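Local coordinates for protein HcgC (Methanococcus maripaludis S2, PDB 5O4J) that probably transfers a methyl group from S-adenosylmethionine to a carbon of a pyridinol precursor during biosynthesis of the [Fe]-hydrogenase cofactor, at residues A[23-26]-A[27-31]. Residues are numbered along the deposited sequence; the frame is centred on the assembly and turned at random.
Sequences SDVV and EKKAN
Ser23 O accepts the backbone N-H of Glu27 at 2.9 Å, the first of four i to i+4 bonds that join 23-26 to 27-31. Asp24 O takes Lys28 N, Val25 O takes Lys29 N, and Val26 O takes Ala30 N at 2.9 Å. Asp24 O has a second donor, a water that also gives a proton to Glu27 OE2 at 2.7 Å. This water links the backbone to the carboxylate one turn on. Another water lies within reach of Asp24 OD1 (2.6 Å), Glu27 OE2 and, in one of two Ser23 conformers, Ser23 OG; it cannot donate to all three at once. The two carboxylates do not touch: Asp24 OD1 and Glu27 OE2 are 4.6 Å apart, and water between them probably eases their like charges. On the buried side, Val25 and Lys29 run side by side, with Val25 CG1 4.1 Å from Lys29 CE. With CG anti to the carbonyl carbon (chi1 -65°) and an extended chain beyond it, Lys29 carries NZ away from the helix. There NZ forms a salt bridge with Glu134 and hydrogen bonds to Ser175 O and Thr177 OG1, beside the bound S-adenosylhomocysteine. Lys28 NZ is held by the carbonyls of Ile250 and Val253. Within helix 18-37, Val25 and Val26 pack on helix 177-193, while Lys29 and Ala30 meet helix 54-60, and the Lys29-Glu134 bridge reaches strand 130-134 of the mixed sheet.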
# COMPACT_ATOMS: atom_id res chain seq x y z
N SER A 23 -23.81 -9.46 4.04
CA SER A 23 -25.11 -9.29 3.40
C SER A 23 -24.98 -8.59 2.06
O SER A 23 -25.55 -9.03 1.05
CB SER A 23 -26.04 -8.51 4.33
OG SER A 23 -27.32 -8.33 3.75
N ASP A 24 -24.24 -7.48 2.02
CA ASP A 24 -24.11 -6.73 0.78
C ASP A 24 -23.45 -7.58 -0.31
O ASP A 24 -23.91 -7.59 -1.45
CB ASP A 24 -23.31 -5.44 1.01
CG ASP A 24 -24.04 -4.45 1.90
OD1 ASP A 24 -25.27 -4.60 2.07
OD2 ASP A 24 -23.39 -3.53 2.44
N VAL A 25 -22.41 -8.34 0.04
CA VAL A 25 -21.74 -9.17 -0.95
C VAL A 25 -22.65 -10.29 -1.43
O VAL A 25 -22.76 -10.53 -2.64
CB VAL A 25 -20.43 -9.74 -0.38
CG1 VAL A 25 -19.86 -10.81 -1.31
CG2 VAL A 25 -19.42 -8.62 -0.15
N VAL A 26 -23.31 -11.00 -0.51
CA VAL A 26 -24.14 -12.12 -0.95
C VAL A 26 -25.31 -11.61 -1.77
O VAL A 26 -25.75 -12.27 -2.72
CB VAL A 26 -24.61 -12.98 0.25
CG1 VAL A 26 -23.41 -13.47 1.07
CG2 VAL A 26 -25.59 -12.25 1.12
N GLU A 27 -25.83 -10.42 -1.45
CA GLU A 27 -26.91 -9.85 -2.26
C GLU A 27 -26.44 -9.56 -3.68
O GLU A 27 -27.15 -9.84 -4.66
CB GLU A 27 -27.44 -8.58 -1.59
CG GLU A 27 -28.57 -7.90 -2.36
CD GLU A 27 -29.08 -6.64 -1.68
OE1 GLU A 27 -30.32 -6.45 -1.65
OE2 GLU A 27 -28.26 -5.84 -1.18
N LYS A 28 -25.22 -9.02 -3.83
CA LYS A 28 -24.70 -8.79 -5.18
C LYS A 28 -24.58 -10.08 -5.97
O LYS A 28 -24.92 -10.12 -7.16
CB LYS A 28 -23.35 -8.07 -5.11
CG LYS A 28 -23.48 -6.59 -4.83
CD LYS A 28 -22.15 -5.96 -4.50
CE LYS A 28 -22.33 -4.44 -4.40
NZ LYS A 28 -21.09 -3.69 -4.14
N LYS A 29 -24.13 -11.16 -5.33
CA LYS A 29 -24.05 -12.44 -6.02
C LYS A 29 -25.44 -12.95 -6.41
O LYS A 29 -25.66 -13.42 -7.53
CB LYS A 29 -23.32 -13.47 -5.15
CG LYS A 29 -21.86 -13.13 -4.88
CD LYS A 29 -21.14 -14.24 -4.15
CE LYS A 29 -19.66 -13.91 -4.00
NZ LYS A 29 -18.88 -15.03 -3.40
N ALA A 30 -26.41 -12.84 -5.49
CA ALA A 30 -27.76 -13.28 -5.79
C ALA A 30 -28.36 -12.48 -6.94
O ALA A 30 -29.04 -13.03 -7.81
CB ALA A 30 -28.64 -13.19 -4.54
N ASN A 31 -28.14 -11.16 -6.94
CA ASN A 31 -28.67 -10.33 -8.00
C ASN A 31 -27.99 -10.62 -9.34
O ASN A 31 -28.64 -10.54 -10.39
CB ASN A 31 -28.54 -8.86 -7.62
CG ASN A 31 -29.62 -8.43 -6.65
OD1 ASN A 31 -30.70 -9.03 -6.60
ND2 ASN A 31 -29.34 -7.40 -5.86
O HOH W 1 -27.36 -6.11 1.84
O HOH W 2 -25.81 -5.56 -2.18